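Local structure of putative short-chain dehydrogenase/reductase (Corynebacterium glutamicum, 3E9N) at residues A[78-82]-A[110-114]; A[6-10]-A[70-76]; A[127-131]-A[210-214]. The protein is a putative oxidoreductase of the short-chain dehydrogenase/reductase family, possibly reducing acetoacetyl-CoA. All coordinates share one frame; numbering follows the deposited sequence.

How the contacts relate
All three contacts belong to one Rossmann-type fold, a parallel sheet with helices on both faces. Contact 2 comes first along the chain and closes before contact 1 opens, and contact 3 follows; their centres lie about 11 Å (1 to 2), 11 Å (1 to 3) and 15 Å (2 to 3) apart. Strands 7-11, 78-81 and 127-131 are consecutive neighbours in the sheet, so contact 1 sits between the other two and touches both through probable backbone hydrogen bonds. Contacts 1 and 3 also meet through the rings of H81 and Y130. Helix 95-124 and the 70-76 loop pack on one face of the sheet, and helix 203-214 on the other.

Contact 1. Residues A[78-82]-A[110-114]; sequences TLVHA and PAELS
The hydroxyl of S114 joins strand to helix: OG accepts a hydrogen bond from H81 NE2 at 2.9 Å and donates one to the carbonyl of P110, OG to O 2.6 Å. The first is bent, with an N-H...O angle of 139° and OG somewhat out of the imidazole plane. P110 O receives a second donor, S114 N, and the two donors reach it from opposite faces of the carbonyl plane. The serine OG lies beside its own backbone N (chi1 -55°), which brings it back over the preceding helical turn.

P110 also packs against the H81 ring. Its CA stands over one face, 3.8 Å from the centroid, a CH-pi contact that, with the NE2 bond, would be expected to restrict the ring's rotation. L113 CD2 lies near the ring's edge, and 4.0 Å from L79 CD1; the other leucine branch, L79 CD2, packs 3.7 Å from S114 OG.

Segments 78-82 and 110-114 run nearly antiparallel, at 160°, packing the helix of a Rossmann-type beta-alpha-beta crossover (78-81, 95-124, 127-131) on its first strand. Strands 7-11 and 127-131 flank strand 78-81, Y130 meeting the H81 ring, while helices 57-63 and 144-164 border helix 95-124.

Contact 2. Residues A[6-10]-A[70-76]; sequences KIAVV and LKNLDHV
V9 meets three side chains of the 70-76 loop, and its two methyl branches divide the work. From CB, which faces the loop, CG1 runs anti to the backbone N (chi1 174°) and ends 3.8 Å from L70 CD1, the two side chains approaching tip to tip. The second branch, CG2, lies beside the backbone N and reaches three methyls: L70 CD2 at 4.0 Å, L73 CD1 at 4.1 Å and V76 CG1 at 4.1 Å. L70 and L73 are the ends of a type I turn, a geometry that brings both leucines round to the same valine.

I7, two residues earlier on the same side of the strand, meets backbone as well as side chain. Its CB lies 3.6 Å from H75 O, and CG2 is 4.2 Å from L73 CD1. No hydrogen bond links segments 6-10 and 70-76; the contact rests on van der Waals packing, apolar around V9 and against the H75 carbonyl at I7. Beside it, the H75 imidazole is held by its neighbour: ND1 donates to D74 OD1 at 2.6 Å, nearly straight at 167° and close to the ring plane.

The loop ends the Rossmann-fold crossover that runs from strand 50-54 through helix 57-63, past strands 30-35 and 7-11, to strand 78-81. Y32 of strand 30-35 touches I7, L70 and L73, while helix 95-124 packs against V76 and H75; A8 and V10 instead face helix 16-25.

Contact 3. Residues A[127-131]-A[210-214]; sequences CVIYI and IRFVI
Apolar packing between I129 and three residues of helix 203-214 accounts for most of this contact. The isoleucine directs its side chain at the helix, with CG1 anti to its own carbonyl carbon (chi1 -65°), and its terminal CD1 enters between side chains from successive parts of the helix. CD1 is 3.8 Å from I210 CG2, 3.8 Å from V213 CG1 and 3.6 Å from I214 CG2. The directions differ: I214 lies roughly perpendicular to I129, whereas V213 runs alongside it, pointing the other way. I129 CG2, the other branch, lies 3.9 Å from I210 CG1, so both of its branches are engaged.

Two further apolar pairs extend the contact along the strand. At one end, I131 CD1 meets I210 CD1 at 3.8 Å, again with the side chains nearly perpendicular; at the other, C127 CB approaches I214 CG2 at 4.2 Å. The strand and helix segments run at 149° to each other, and their axes come within 9.9 Å. This separation, with the helix running roughly against the strand, is the usual helix-on-sheet packing of a Rossmann-type fold. V128 and Y130 point away from helix 203-214 and contact helices 95-124 and 144-164, which places those helices on the other face of the sheet.

Polar interactions lie on the far side of the helix. R211 points away from the strand and forms salt bridges with D24, D28 and D215, while I214 CD1 rests 4.1 Å above the centre of the R211 guanidinium. Aromatic stacking joins subunits: the F212 ring stacks on F212 of the third subunit, whose A209 also packs against it.

Contact 1. Residues A[78-82]-A[110-114]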
loop_
_atom_site.group_PDB
_atom_site.type_symbol
_atom_site.label_atom_id
_atom_site.label_comp_id
_atom_site.label_asym_id
_atom_site.label_seq_id
_atom_site.Cartn_x
_atom_site.Cartn_y
_atom_site.Cartn_z
ATOM N N THR A 78 -22.085 -8.538 16.116
ATOM C CA THR A 78 -20.902 -9.046 15.492
ATOM C C THR A 78 -21.321 -9.849 14.241
ATOM O O THR A 78 -22.125 -10.805 14.308
ATOM C CB THR A 78 -20.125 -9.984 16.487
ATOM O OG1 THR A 78 -19.867 -9.283 17.704
ATOM C CG2 THR A 78 -18.806 -10.457 15.906
ATOM N N LEU A 79 -20.751 -9.470 13.108
ATOM C CA LEU A 79 -20.906 -10.175 11.855
ATOM C C LEU A 79 -19.496 -10.503 11.332
ATOM O O LEU A 79 -18.672 -9.592 11.082
ATOM C CB LEU A 79 -21.616 -9.249 10.857
ATOM C CG LEU A 79 -21.719 -9.700 9.388
ATOM C CD1 LEU A 79 -22.404 -11.134 9.201
ATOM C CD2 LEU A 79 -22.370 -8.577 8.471
ATOM N N VAL A 80 -19.220 -11.785 11.160
ATOM C CA VAL A 80 -17.901 -12.247 10.724
ATOM C C VAL A 80 -18.065 -13.045 9.430
ATOM O O VAL A 80 -18.769 -14.041 9.416
ATOM C CB VAL A 80 -17.271 -13.168 11.774
ATOM C CG1 VAL A 80 -15.911 -13.807 11.241
ATOM C CG2 VAL A 80 -17.101 -12.404 13.091
ATOM N N HIS A 81 -17.399 -12.610 8.373
ATOM C CA HIS A 81 -17.516 -13.185 7.067
ATOM C C HIS A 81 -16.320 -14.143 6.916
ATOM O O HIS A 81 -15.229 -13.716 6.558
ATOM C CB HIS A 81 -17.467 -12.099 5.967
ATOM C CG HIS A 81 -18.585 -11.090 6.012
ATOM N ND1 HIS A 81 -19.894 -11.391 5.672
ATOM C CD2 HIS A 81 -18.581 -9.767 6.326
ATOM C CE1 HIS A 81 -20.645 -10.305 5.770
ATOM N NE2 HIS A 81 -19.869 -9.297 6.146
ATOM N N ALA A 82 -16.518 -15.413 7.283
ATOM C CA ALA A 82 -15.531 -16.462 7.057
ATOM C C ALA A 82 -15.897 -17.448 5.903
ATOM O O ALA A 82 -15.215 -18.412 5.700
ATOM C CB ALA A 82 -15.278 -17.240 8.348
ATOM N N PRO A 110 -20.137 -10.866 1.066
ATOM C CA PRO A 110 -19.898 -9.945 2.233
ATOM C C PRO A 110 -20.518 -8.569 2.058
ATOM O O PRO A 110 -21.186 -8.088 2.968
ATOM C CB PRO A 110 -18.376 -9.876 2.355
ATOM C CG PRO A 110 -17.879 -11.250 1.760
ATOM C CD PRO A 110 -18.892 -11.521 0.600
ATOM N N ALA A 111 -20.364 -7.954 0.899
ATOM C CA ALA A 111 -20.995 -6.677 0.669
ATOM C C ALA A 111 -22.523 -6.745 0.790
ATOM O O ALA A 111 -23.132 -5.851 1.350
ATOM C CB ALA A 111 -20.638 -6.159 -0.703
ATOM N N GLU A 112 -23.162 -7.741 0.198
ATOM C CA GLU A 112 -24.636 -7.702 0.123
ATOM C C GLU A 112 -25.288 -8.248 1.411
ATOM O O GLU A 112 -26.294 -7.715 1.859
ATOM C CB GLU A 112 -25.101 -8.483 -1.126
ATOM C CG GLU A 112 -26.610 -8.912 -1.118
ATOM C CD GLU A 112 -27.557 -7.743 -1.388
ATOM O OE1 GLU A 112 -27.087 -6.622 -1.726
ATOM O OE2 GLU A 112 -28.777 -7.956 -1.222
ATOM N N LEU A 113 -24.683 -9.277 2.027
ATOM C CA LEU A 113 -25.072 -9.677 3.369
ATOM C C LEU A 113 -24.924 -8.553 4.380
ATOM O O LEU A 113 -25.784 -8.399 5.257
ATOM C CB LEU A 113 -24.312 -10.916 3.894
ATOM C CG LEU A 113 -24.772 -11.434 5.302
ATOM C CD1 LEU A 113 -26.229 -11.801 5.319
ATOM C CD2 LEU A 113 -23.964 -12.635 5.803
ATOM N N SER A 114 -23.871 -7.756 4.275
ATOM C CA SER A 114 -23.728 -6.660 5.217
ATOM C C SER A 114 -24.802 -5.621 4.905
ATOM O O SER A 114 -25.295 -4.950 5.790
ATOM C CB SER A 114 -22.355 -5.988 5.124
ATOM O OG SER A 114 -21.317 -6.911 5.281
#

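Contact 2. Residues A[6-10]-A[70-76]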
loop_
_atom_site.group_PDB
_atom_site.type_symbol
_atom_site.label_atom_id
_atom_site.label_comp_id
_atom_site.label_asym_id
_atom_site.label_seq_id
_atom_site.Cartn_x
_atom_site.Cartn_y
_atom_site.Cartn_z
ATOM N N LYS A 6 -25.909 -10.705 23.516
ATOM C CA LYS A 6 -25.456 -10.055 22.226
ATOM C C LYS A 6 -25.578 -10.993 21.057
ATOM O O LYS A 6 -25.508 -12.230 21.213
ATOM C CB LYS A 6 -24.008 -9.600 22.320
ATOM C CG LYS A 6 -23.779 -8.559 23.413
ATOM C CD LYS A 6 -22.571 -7.652 23.118
ATOM C CE LYS A 6 -21.305 -8.430 22.959
ATOM N NZ LYS A 6 -20.320 -7.643 22.055
ATOM N N ILE A 7 -25.720 -10.424 19.869
ATOM C CA ILE A 7 -25.970 -11.265 18.713
ATOM C C ILE A 7 -24.882 -11.285 17.655
ATOM O O ILE A 7 -24.456 -10.242 17.172
ATOM C CB ILE A 7 -27.323 -10.898 18.109
ATOM C CG1 ILE A 7 -28.421 -11.409 19.092
ATOM C CG2 ILE A 7 -27.489 -11.516 16.744
ATOM C CD1 ILE A 7 -29.369 -10.347 19.533
ATOM N N ALA A 8 -24.477 -12.491 17.275
ATOM C CA ALA A 8 -23.401 -12.715 16.340
ATOM C C ALA A 8 -23.914 -13.489 15.141
ATOM O O ALA A 8 -24.739 -14.411 15.288
ATOM C CB ALA A 8 -22.285 -13.541 17.016
ATOM N N VAL A 9 -23.418 -13.131 13.954
ATOM C CA VAL A 9 -23.648 -13.935 12.728
ATOM C C VAL A 9 -22.287 -14.283 12.103
ATOM O O VAL A 9 -21.450 -13.413 11.883
ATOM C CB VAL A 9 -24.449 -13.131 11.680
ATOM C CG1 VAL A 9 -24.567 -13.914 10.357
ATOM C CG2 VAL A 9 -25.792 -12.760 12.215
ATOM N N VAL A 10 -22.081 -15.562 11.811
ATOM C CA VAL A 10 -20.807 -16.040 11.310
ATOM C C VAL A 10 -21.058 -16.931 10.108
ATOM O O VAL A 10 -21.724 -17.976 10.251
ATOM C CB VAL A 10 -20.084 -16.892 12.379
ATOM C CG1 VAL A 10 -18.812 -17.495 11.808
ATOM C CG2 VAL A 10 -19.826 -16.101 13.662
ATOM N N LEU A 70 -32.235 -15.029 9.273
ATOM C CA LEU A 70 -31.505 -13.875 9.814
ATOM C C LEU A 70 -32.393 -12.684 9.672
ATOM O O LEU A 70 -32.059 -11.587 10.161
ATOM C CB LEU A 70 -30.171 -13.591 9.091
ATOM C CG LEU A 70 -29.067 -14.655 9.179
ATOM C CD1 LEU A 70 -27.775 -14.191 8.386
ATOM C CD2 LEU A 70 -28.741 -15.010 10.614
ATOM N N LYS A 71 -33.516 -12.875 8.999
ATOM C CA LYS A 71 -34.365 -11.718 8.701
ATOM C C LYS A 71 -35.044 -11.065 9.926
ATOM O O LYS A 71 -35.339 -9.875 9.913
ATOM C CB LYS A 71 -35.411 -12.074 7.657
ATOM C CG LYS A 71 -34.985 -11.762 6.223
ATOM C CD LYS A 71 -35.689 -12.741 5.258
ATOM C CE LYS A 71 -35.241 -12.541 3.812
ATOM N NZ LYS A 71 -36.254 -13.105 2.874
ATOM N N ASN A 72 -35.259 -11.834 10.981
ATOM C CA ASN A 72 -35.932 -11.317 12.139
ATOM C C ASN A 72 -34.992 -10.596 13.093
ATOM O O ASN A 72 -35.444 -10.086 14.057
ATOM C CB ASN A 72 -36.631 -12.492 12.888
ATOM C CG ASN A 72 -35.681 -13.224 13.804
ATOM O OD1 ASN A 72 -35.479 -12.830 14.953
ATOM N ND2 ASN A 72 -35.043 -14.262 13.295
ATOM N N LEU A 73 -33.681 -10.587 12.859
ATOM C CA LEU A 73 -32.719 -9.924 13.799
ATOM C C LEU A 73 -32.776 -8.444 13.672
ATOM O O LEU A 73 -32.620 -7.914 12.597
ATOM C CB LEU A 73 -31.272 -10.402 13.576
ATOM C CG LEU A 73 -31.121 -11.919 13.628
ATOM C CD1 LEU A 73 -29.701 -12.452 13.264
ATOM C CD2 LEU A 73 -31.602 -12.392 14.993
ATOM N N ASP A 74 -33.030 -7.747 14.755
ATOM C CA ASP A 74 -33.134 -6.289 14.650
ATOM C C ASP A 74 -31.925 -5.586 15.266
ATOM O O ASP A 74 -31.794 -4.378 15.132
ATOM C CB ASP A 74 -34.431 -5.771 15.319
ATOM C CG ASP A 74 -34.532 -6.175 16.802
ATOM O OD1 ASP A 74 -33.600 -5.907 17.610
ATOM O OD2 ASP A 74 -35.552 -6.775 17.162
ATOM N N HIS A 75 -31.083 -6.333 15.972
ATOM C CA HIS A 75 -29.748 -5.833 16.385
ATOM C C HIS A 75 -28.709 -6.928 16.066
ATOM O O HIS A 75 -28.867 -8.061 16.485
ATOM C CB HIS A 75 -29.727 -5.540 17.876
ATOM C CG HIS A 75 -30.446 -4.284 18.264
ATOM N ND1 HIS A 75 -31.819 -4.144 18.162
ATOM C CD2 HIS A 75 -29.991 -3.120 18.786
ATOM C CE1 HIS A 75 -32.172 -2.938 18.585
ATOM N NE2 HIS A 75 -31.086 -2.297 18.971
ATOM N N VAL A 76 -27.687 -6.635 15.280
ATOM C CA VAL A 76 -26.567 -7.576 15.173
ATOM C C VAL A 76 -25.290 -6.916 15.726
ATOM O O VAL A 76 -24.885 -5.848 15.239
ATOM C CB VAL A 76 -26.266 -7.981 13.719
ATOM C CG1 VAL A 76 -25.007 -8.960 13.662
ATOM C CG2 VAL A 76 -27.503 -8.637 13.056
#

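Contact 3. Residues A[127-131]-A[210-214]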
loop_
_atom_site.group_PDB
_atom_site.type_symbol
_atom_site.label_atom_id
_atom_site.label_comp_id
_atom_site.label_asym_id
_atom_site.label_seq_id
_atom_site.Cartn_x
_atom_site.Cartn_y
_atom_site.Cartn_z
ATOM N N CYS A 127 -19.974 -4.745 14.944
ATOM C CA CYS A 127 -18.666 -4.890 14.316
ATOM C C CYS A 127 -18.788 -5.845 13.155
ATOM O O CYS A 127 -19.350 -6.935 13.330
ATOM C CB CYS A 127 -17.699 -5.543 15.289
ATOM S SG CYS A 127 -17.349 -4.555 16.663
ATOM N N VAL A 128 -18.252 -5.451 12.002
ATOM C CA VAL A 128 -18.213 -6.291 10.822
ATOM C C VAL A 128 -16.748 -6.665 10.576
ATOM O O VAL A 128 -15.888 -5.810 10.419
ATOM C CB VAL A 128 -18.827 -5.578 9.542
ATOM C CG1 VAL A 128 -18.756 -6.508 8.296
ATOM C CG2 VAL A 128 -20.252 -5.203 9.781
ATOM N N ILE A 129 -16.457 -7.955 10.572
ATOM C CA ILE A 129 -15.109 -8.372 10.384
ATOM C C ILE A 129 -15.000 -9.213 9.132
ATOM O O ILE A 129 -15.750 -10.171 8.981
ATOM C CB ILE A 129 -14.600 -9.155 11.588
ATOM C CG1 ILE A 129 -14.561 -8.226 12.814
ATOM C CG2 ILE A 129 -13.191 -9.702 11.278
ATOM C CD1 ILE A 129 -14.796 -8.911 14.118
ATOM N N TYR A 130 -14.089 -8.849 8.233
ATOM C CA TYR A 130 -13.820 -9.641 7.010
ATOM C C TYR A 130 -12.560 -10.468 7.198
ATOM O O TYR A 130 -11.577 -9.950 7.765
ATOM C CB TYR A 130 -13.641 -8.717 5.813
ATOM C CG TYR A 130 -14.807 -7.769 5.534
ATOM C CD1 TYR A 130 -15.880 -8.170 4.778
ATOM C CD2 TYR A 130 -14.802 -6.445 6.013
ATOM C CE1 TYR A 130 -16.932 -7.277 4.516
ATOM C CE2 TYR A 130 -15.836 -5.556 5.762
ATOM C CZ TYR A 130 -16.885 -5.971 5.012
ATOM O OH TYR A 130 -17.951 -5.120 4.783
ATOM N N ILE A 131 -12.590 -11.751 6.802
ATOM C CA ILE A 131 -11.396 -12.563 6.796
ATOM C C ILE A 131 -10.922 -12.573 5.389
ATOM O O ILE A 131 -11.590 -13.136 4.528
ATOM C CB ILE A 131 -11.638 -14.008 7.160
ATOM C CG1 ILE A 131 -12.456 -14.113 8.434
ATOM C CG2 ILE A 131 -10.298 -14.730 7.390
ATOM C CD1 ILE A 131 -11.686 -13.826 9.615
ATOM N N ILE A 210 -10.328 -12.181 16.131
ATOM C CA ILE A 210 -11.688 -11.658 16.135
ATOM C C ILE A 210 -12.080 -11.183 17.512
ATOM O O ILE A 210 -12.593 -10.085 17.674
ATOM C CB ILE A 210 -12.713 -12.602 15.459
ATOM C CG1 ILE A 210 -12.591 -12.412 13.960
ATOM C CG2 ILE A 210 -14.137 -12.251 15.899
ATOM C CD1 ILE A 210 -12.788 -13.595 13.204
ATOM N N ARG A 211 -11.742 -11.968 18.515
ATOM C CA ARG A 211 -12.022 -11.606 19.898
ATOM C C ARG A 211 -11.287 -10.309 20.274
ATOM O O ARG A 211 -11.844 -9.419 20.896
ATOM C CB ARG A 211 -11.606 -12.780 20.817
ATOM C CG ARG A 211 -11.683 -12.475 22.363
ATOM C CD ARG A 211 -13.097 -11.936 22.809
ATOM N NE ARG A 211 -14.131 -12.921 22.538
ATOM C CZ ARG A 211 -15.417 -12.758 22.860
ATOM N NH1 ARG A 211 -16.295 -13.695 22.585
ATOM N NH2 ARG A 211 -15.833 -11.659 23.461
ATOM N N PHE A 212 -10.021 -10.190 19.899
ATOM C CA PHE A 212 -9.312 -8.955 20.157
ATOM C C PHE A 212 -10.014 -7.759 19.496
ATOM O O PHE A 212 -10.018 -6.649 20.043
ATOM C CB PHE A 212 -7.881 -9.065 19.648
ATOM C CG PHE A 212 -7.125 -7.765 19.675
ATOM C CD1 PHE A 212 -6.763 -7.192 20.892
ATOM C CD2 PHE A 212 -6.754 -7.145 18.502
ATOM C CE1 PHE A 212 -6.077 -6.009 20.928
ATOM C CE2 PHE A 212 -6.024 -5.966 18.527
ATOM C CZ PHE A 212 -5.693 -5.395 19.723
ATOM N N VAL A 213 -10.609 -7.967 18.320
ATOM C CA VAL A 213 -11.122 -6.812 17.587
ATOM C C VAL A 213 -12.398 -6.269 18.228
ATOM O O VAL A 213 -12.584 -5.037 18.410
ATOM C CB VAL A 213 -11.364 -7.148 16.088
ATOM C CG1 VAL A 213 -12.439 -6.219 15.468
ATOM C CG2 VAL A 213 -10.026 -7.114 15.271
ATOM N N ILE A 214 -13.285 -7.179 18.600
ATOM C CA ILE A 214 -14.606 -6.772 19.092
ATOM C C ILE A 214 -14.526 -6.313 20.537
ATOM O O ILE A 214 -15.339 -5.505 20.978
ATOM C CB ILE A 214 -15.663 -7.899 18.940
ATOM C CG1 ILE A 214 -15.447 -9.060 19.924
ATOM C CG2 ILE A 214 -15.675 -8.437 17.529
ATOM C CD1 ILE A 214 -16.370 -10.293 19.579
#